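Local coordinates for protein xyloglucan-specific endo-beta-1,4-glucanase (Uncultured bacterium, PDB 4W88) that hydrolyses internal beta-1,4-glucan linkages in the backbone of the plant cell-wall polysaccharide xyloglucan, at residues G27-T35 against I76-V84; T42-N51 against V87-M96. The protein carries 1 engineered substitution. All blocks are in the same frame, centred on the assembly; numbering follows the deposited sequence. Where two conformers were deposited one is given.

Contact 1: residues G27-T35 against I76-V84; sequences GGNSVNAET and ISADWLARV
Val31 lays its CG1 methyl against the first two turns of helix 78-92, 3.6 Å from Asp79 O and 4.2 Å from Arg83 CB. With CG1 anti to its carbonyl carbon (chi1 -60°), that methyl is the branch that meets the helix. The Val31 CA meets the rim of the Trp80 indole, 4.0 Å from CE3, while Ala33 CB comes obliquely to Trp80 CH2 at the same distance. The indole also stacks with His67 and meets Phe64 with the ring planes at about a right angle. The contact thus seats the loop after the first TIM-barrel strand on the start of the helix that follows the second. Deeper in, the extended side chain of Glu34 meets Arg83 side-on in a bidentate salt bridge: Arg83 NE to Glu34 OE1 at 2.9 Å, Arg83 NH2 to Glu34 OE2 at 3.0 Å. The carboxylate and guanidinium planes lie 28° apart, and both bonds are nearly straight. Thr42 OG1 also bonds Glu34 OE2; Arg83 NH2 donates to Thr42 O, and NH1 pairs with Glu86. A methionine in place of Arg83 would probably leave the buried Glu34 carboxylate without its countercharge and Thr42 O without this donor. Single waters link Asp79 to Val31 N and Asn29 OD1.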
# COMPACT_ATOMS: atom_id res chain seq x y z
N GLY A 27 9.40 16.02 -11.63
CA GLY A 27 9.15 17.39 -11.21
C GLY A 27 9.99 17.96 -10.10
O GLY A 27 9.78 19.16 -9.72
N GLY A 28 10.89 17.16 -9.55
CA GLY A 28 11.72 17.69 -8.48
C GLY A 28 11.00 18.13 -7.23
O GLY A 28 10.02 17.51 -6.80
N ASN A 29 11.45 19.25 -6.67
CA ASN A 29 10.87 19.73 -5.43
C ASN A 29 9.73 20.65 -5.76
O ASN A 29 9.77 21.83 -5.42
CB ASN A 29 11.94 20.42 -4.56
CG ASN A 29 11.42 20.94 -3.27
OD1 ASN A 29 10.59 20.41 -2.63
ND2 ASN A 29 12.00 22.03 -2.87
N SER A 30 8.66 20.08 -6.27
CA SER A 30 7.56 20.84 -6.76
C SER A 30 6.28 20.02 -6.58
O SER A 30 6.29 18.77 -6.72
CB SER A 30 7.73 21.09 -8.28
OG SER A 30 6.52 21.69 -8.68
N VAL A 31 5.18 20.70 -6.33
CA VAL A 31 3.85 20.04 -6.39
C VAL A 31 3.51 19.41 -7.76
O VAL A 31 2.65 18.53 -7.84
CB VAL A 31 2.68 20.94 -5.89
CG1 VAL A 31 2.91 21.34 -4.43
CG2 VAL A 31 2.51 22.11 -6.81
N ASN A 32 4.23 19.83 -8.81
CA ASN A 32 4.04 19.28 -10.10
C ASN A 32 4.45 17.82 -10.24
O ASN A 32 4.14 17.18 -11.26
CB ASN A 32 4.69 20.15 -11.15
CG ASN A 32 4.02 21.48 -11.22
OD1 ASN A 32 2.76 21.62 -11.15
ND2 ASN A 32 4.82 22.49 -11.29
N ALA A 33 5.12 17.29 -9.19
CA ALA A 33 5.42 15.84 -9.16
C ALA A 33 4.17 15.02 -9.36
O ALA A 33 4.19 13.95 -10.01
CB ALA A 33 6.09 15.43 -7.86
N GLU A 34 3.05 15.54 -8.83
CA GLU A 34 1.77 14.84 -8.88
C GLU A 34 1.32 14.44 -10.29
O GLU A 34 0.78 13.36 -10.47
CB GLU A 34 0.67 15.65 -8.20
CG GLU A 34 -0.68 14.95 -8.19
CD GLU A 34 -1.74 15.66 -7.39
OE1 GLU A 34 -1.44 16.81 -6.92
OE2 GLU A 34 -2.89 15.15 -7.27
N THR A 35 1.63 15.28 -11.28
CA THR A 35 1.20 15.10 -12.64
C THR A 35 2.34 14.63 -13.53
O THR A 35 2.16 14.49 -14.75
CB THR A 35 0.60 16.40 -13.21
OG1 THR A 35 1.56 17.46 -13.09
CG2 THR A 35 -0.64 16.76 -12.44
N ILE A 76 10.14 18.42 5.20
CA ILE A 76 9.25 18.28 4.05
C ILE A 76 8.84 19.68 3.57
O ILE A 76 8.36 20.54 4.36
CB ILE A 76 8.02 17.43 4.37
CG1 ILE A 76 8.37 16.03 4.98
CG2 ILE A 76 7.12 17.31 3.17
CD1 ILE A 76 7.17 15.33 5.58
N SER A 77 9.04 19.93 2.27
CA SER A 77 8.69 21.23 1.70
C SER A 77 7.24 21.55 2.06
O SER A 77 6.35 20.71 1.91
CB SER A 77 8.83 21.20 0.18
OG SER A 77 8.76 22.51 -0.31
N ALA A 78 7.01 22.77 2.55
CA ALA A 78 5.67 23.13 3.00
C ALA A 78 4.61 22.95 1.95
O ALA A 78 3.47 22.52 2.30
CB ALA A 78 5.64 24.57 3.51
N ASP A 79 4.90 23.29 0.69
CA ASP A 79 3.90 23.19 -0.34
C ASP A 79 3.48 21.72 -0.59
O ASP A 79 2.32 21.39 -0.86
CB ASP A 79 4.44 23.81 -1.63
CG ASP A 79 5.83 23.16 -2.16
OD1 ASP A 79 6.67 22.49 -1.56
OD2 ASP A 79 6.17 23.38 -3.32
N TRP A 80 4.46 20.82 -0.53
CA TRP A 80 4.22 19.41 -0.70
C TRP A 80 3.42 18.83 0.47
O TRP A 80 2.39 18.12 0.23
CB TRP A 80 5.50 18.62 -0.87
CG TRP A 80 5.30 17.19 -1.16
CD1 TRP A 80 5.59 16.13 -0.38
CD2 TRP A 80 4.77 16.66 -2.38
NE1 TRP A 80 5.29 14.97 -1.04
CE2 TRP A 80 4.78 15.28 -2.26
CE3 TRP A 80 4.29 17.24 -3.56
CZ2 TRP A 80 4.33 14.44 -3.29
CZ3 TRP A 80 3.89 16.45 -4.59
CH2 TRP A 80 3.94 15.04 -4.47
N LEU A 81 3.83 19.15 1.70
CA LEU A 81 3.03 18.71 2.81
C LEU A 81 1.56 19.22 2.74
O LEU A 81 0.63 18.43 3.01
CB LEU A 81 3.66 19.17 4.11
CG LEU A 81 2.96 18.71 5.40
CD1 LEU A 81 2.90 17.23 5.49
CD2 LEU A 81 3.76 19.19 6.60
N ALA A 82 1.36 20.48 2.36
CA ALA A 82 0.03 21.04 2.17
C ALA A 82 -0.78 20.29 1.13
O ALA A 82 -1.95 19.99 1.35
CB ALA A 82 0.07 22.50 1.89
N ARG A 83 -0.14 19.90 0.03
CA ARG A 83 -0.84 19.17 -1.01
C ARG A 83 -1.23 17.78 -0.61
O ARG A 83 -2.34 17.36 -0.85
CB ARG A 83 -0.03 19.17 -2.31
CG ARG A 83 -0.71 18.46 -3.45
CD ARG A 83 -2.11 19.02 -3.73
NE ARG A 83 -2.71 18.25 -4.79
CZ ARG A 83 -4.03 18.16 -4.99
NH1 ARG A 83 -4.89 18.84 -4.27
NH2 ARG A 83 -4.49 17.33 -5.89
N VAL A 84 -0.31 17.09 0.05
CA VAL A 84 -0.61 15.77 0.62
C VAL A 84 -1.81 15.85 1.55
O VAL A 84 -2.75 15.06 1.41
CB VAL A 84 0.59 15.22 1.36
CG1 VAL A 84 0.25 13.92 2.03
CG2 VAL A 84 1.74 14.96 0.35
O HOH W 1 7.95 20.15 -3.00
O HOH W 2 5.56 23.49 -5.72

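Contact 2: residues T42-N51 against V87-M96; sequences TTQEIVDTVN and VVDYAVNDGM
Gln44 NE2 donates twice, to Tyr90 O across the contact (2.9 Å) and to Asp48 OD1 one turn on in its own helix (3.0 Å). The two helices are neighbours in the outer layer of the TIM barrel, following the first and second strands; their short segments run broadly parallel, crossing at -43° with axes 9.1 Å apart. The other end of the Gln44 amide, OE1, accepts an almost straight bond from Asn93 ND2 (2.9 Å), so both ends of the amide are held and its rotation is fixed. The Tyr90 ring packs flat against the start of helix 44-53, with Gln44 N over the centre of one face and Thr43 C nearer its rim. Next to these polar groups, Val47 turns CG1, anti to its backbone N (chi1 172°), onto the selenium of selenomethionine Met96 at 3.6 Å, while CG2 packs on Tyr90 CB. Asp48 OD1 and Asp94 OD2 are 2.5 Å apart, which suggests that one of these acids is protonated. Gly95, at positive phi, forms a Schellman motif after the last turn. Two waters bridge Asn51 to Asp94 O, one from OD1 and one from ND2, and Met96 CG lies 3.5 Å from Asn51 OD1.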
# COMPACT_ATOMS: atom_id res chain seq x y z
N THR A 42 -5.29 15.46 -8.75
CA THR A 42 -6.40 14.82 -8.04
C THR A 42 -7.39 15.90 -7.61
O THR A 42 -7.00 17.05 -7.19
CB THR A 42 -5.84 14.06 -6.83
OG1 THR A 42 -4.79 13.20 -7.27
CG2 THR A 42 -6.88 13.19 -6.21
N THR A 43 -8.66 15.55 -7.69
CA THR A 43 -9.73 16.45 -7.27
C THR A 43 -10.68 15.73 -6.26
O THR A 43 -10.66 14.49 -6.14
CB THR A 43 -10.60 16.82 -8.44
OG1 THR A 43 -11.17 15.61 -8.97
CG2 THR A 43 -9.80 17.56 -9.47
N GLN A 44 -11.47 16.53 -5.53
CA GLN A 44 -12.52 15.99 -4.68
C GLN A 44 -13.44 15.00 -5.46
O GLN A 44 -13.79 13.95 -4.95
CB GLN A 44 -13.32 17.11 -4.02
CG GLN A 44 -14.40 16.66 -3.06
CD GLN A 44 -13.84 16.12 -1.80
OE1 GLN A 44 -13.25 16.86 -1.01
NE2 GLN A 44 -14.01 14.86 -1.59
N GLU A 45 -13.75 15.35 -6.71
CA GLU A 45 -14.62 14.58 -7.54
C GLU A 45 -14.02 13.21 -7.87
O GLU A 45 -14.76 12.20 -7.92
CB GLU A 45 -14.97 15.30 -8.84
CG GLU A 45 -15.85 16.54 -8.65
CD GLU A 45 -15.09 17.84 -8.42
OE1 GLU A 45 -13.88 17.85 -8.06
OE2 GLU A 45 -15.71 18.93 -8.59
N ILE A 46 -12.72 13.16 -8.15
CA ILE A 46 -12.08 11.87 -8.41
C ILE A 46 -12.27 10.95 -7.18
O ILE A 46 -12.64 9.78 -7.29
CB ILE A 46 -10.59 12.08 -8.79
CG1 ILE A 46 -10.52 12.59 -10.24
CG2 ILE A 46 -9.83 10.79 -8.65
CD1 ILE A 46 -9.21 13.17 -10.67
N VAL A 47 -11.96 11.47 -6.00
CA VAL A 47 -12.05 10.70 -4.77
C VAL A 47 -13.51 10.31 -4.52
O VAL A 47 -13.78 9.15 -4.13
CB VAL A 47 -11.37 11.47 -3.60
CG1 VAL A 47 -11.61 10.81 -2.26
CG2 VAL A 47 -9.86 11.60 -3.86
N ASP A 48 -14.44 11.24 -4.71
CA ASP A 48 -15.87 10.94 -4.58
C ASP A 48 -16.30 9.75 -5.42
O ASP A 48 -17.06 8.88 -5.02
CB ASP A 48 -16.77 12.10 -5.01
CG ASP A 48 -16.69 13.34 -4.19
OD1 ASP A 48 -16.16 13.36 -3.04
OD2 ASP A 48 -17.17 14.38 -4.78
N THR A 49 -15.79 9.70 -6.64
CA THR A 49 -16.21 8.70 -7.60
C THR A 49 -15.77 7.32 -7.15
O THR A 49 -16.51 6.32 -7.27
CB THR A 49 -15.62 9.03 -9.00
OG1 THR A 49 -16.01 10.35 -9.40
CG2 THR A 49 -16.04 8.06 -10.06
N VAL A 50 -14.53 7.26 -6.64
CA VAL A 50 -14.01 6.02 -6.02
C VAL A 50 -14.94 5.53 -4.88
O VAL A 50 -15.40 4.38 -4.88
CB VAL A 50 -12.55 6.25 -5.52
CG1 VAL A 50 -12.03 5.08 -4.70
CG2 VAL A 50 -11.63 6.52 -6.73
N ASN A 51 -15.19 6.42 -3.92
CA ASN A 51 -16.03 6.14 -2.79
C ASN A 51 -17.44 5.67 -3.23
O ASN A 51 -18.01 4.69 -2.72
CB ASN A 51 -16.17 7.36 -1.88
CG ASN A 51 -16.87 7.03 -0.57
OD1 ASN A 51 -16.48 6.08 0.17
ND2 ASN A 51 -17.89 7.81 -0.27
N VAL A 87 -5.16 16.17 -0.34
CA VAL A 87 -5.60 14.93 -0.94
C VAL A 87 -6.19 13.99 0.12
O VAL A 87 -7.28 13.42 -0.08
CB VAL A 87 -4.48 14.28 -1.74
CG1 VAL A 87 -4.95 12.96 -2.29
CG2 VAL A 87 -4.14 15.18 -2.93
N VAL A 88 -5.49 13.91 1.25
CA VAL A 88 -6.02 13.12 2.38
C VAL A 88 -7.41 13.72 2.72
O VAL A 88 -8.37 12.98 3.02
CB VAL A 88 -5.08 13.18 3.58
CG1 VAL A 88 -5.69 12.64 4.87
CG2 VAL A 88 -3.83 12.34 3.22
N ASP A 89 -7.50 15.06 2.80
CA ASP A 89 -8.75 15.70 3.18
C ASP A 89 -9.88 15.45 2.22
O ASP A 89 -11.04 15.38 2.67
CB ASP A 89 -8.54 17.20 3.32
CG ASP A 89 -7.75 17.59 4.54
OD1 ASP A 89 -7.51 16.76 5.43
OD2 ASP A 89 -7.51 18.80 4.66
N TYR A 90 -9.61 15.26 0.91
CA TYR A 90 -10.68 14.79 0.00
C TYR A 90 -11.38 13.50 0.54
O TYR A 90 -12.63 13.39 0.54
CB TYR A 90 -10.19 14.50 -1.38
CG TYR A 90 -9.57 15.63 -2.18
CD1 TYR A 90 -10.04 16.93 -2.09
CD2 TYR A 90 -8.58 15.37 -3.08
CE1 TYR A 90 -9.46 17.96 -2.81
CE2 TYR A 90 -8.01 16.39 -3.83
CZ TYR A 90 -8.39 17.67 -3.67
OH TYR A 90 -7.80 18.65 -4.41
N ALA A 91 -10.56 12.59 1.05
CA ALA A 91 -11.05 11.35 1.58
C ALA A 91 -11.76 11.54 2.92
O ALA A 91 -12.81 10.93 3.19
CB ALA A 91 -9.96 10.32 1.68
N VAL A 92 -11.16 12.32 3.78
CA VAL A 92 -11.80 12.69 5.11
C VAL A 92 -13.19 13.30 4.90
O VAL A 92 -14.12 12.96 5.61
CB VAL A 92 -10.92 13.62 5.97
CG1 VAL A 92 -11.62 14.02 7.27
CG2 VAL A 92 -9.55 12.96 6.30
N ASN A 93 -13.32 14.14 3.89
CA ASN A 93 -14.59 14.79 3.57
C ASN A 93 -15.70 13.83 3.25
O ASN A 93 -16.86 14.17 3.36
CB ASN A 93 -14.45 15.79 2.41
CG ASN A 93 -13.68 17.04 2.80
OD1 ASN A 93 -13.57 17.41 3.96
ND2 ASN A 93 -13.12 17.70 1.79
N ASP A 94 -15.31 12.65 2.80
CA ASP A 94 -16.23 11.61 2.40
C ASP A 94 -16.34 10.47 3.42
O ASP A 94 -16.98 9.43 3.17
CB ASP A 94 -15.86 11.03 1.03
CG ASP A 94 -15.97 12.03 -0.13
OD1 ASP A 94 -16.29 13.20 0.10
OD2 ASP A 94 -15.72 11.59 -1.32
N GLY A 95 -15.69 10.61 4.54
CA GLY A 95 -15.77 9.62 5.62
C GLY A 95 -15.08 8.30 5.35
O GLY A 95 -15.44 7.22 5.90
N MSE A 96 -14.07 8.38 4.51
CA MSE A 96 -13.34 7.18 4.02
C MSE A 96 -12.27 6.73 5.01
O MSE A 96 -11.79 7.52 5.83
CB MSE A 96 -12.69 7.47 2.68
CG MSE A 96 -13.72 7.74 1.60
SE MSE A 96 -12.87 8.24 -0.09
CE MSE A 96 -12.44 6.49 -0.76
O HOH W 3 -7.70 19.74 -7.43
O HOH W 4 -18.62 9.93 -2.03
O HOH W 5 -17.07 6.35 2.84
O HOH W 6 -19.41 8.55 2.26

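In the fold
Contacts 1 and 2 share helix 78-92, using its first turns and its C-terminal end, with centres about 19 Å apart. They meet at Thr42: its OG1 lies 2.7 Å from Glu34 OE2 of contact 1, and its O lies 2.8 Å from Arg83 NH2. Arg83 NH1 also bonds Tyr90 OH of contact 2, so one guanidinium joins the two. Contact 1 holds the loop after strand 15-18 against that helix, at the end of the barrel where family 5 enzymes bind substrate; contact 2 packs helices against strands 15-18 and 57-60 and runs towards the opposite end. None of the residues lining the glycan pocket, such as Glu149, Trp159 and Tyr228, belongs to either contact.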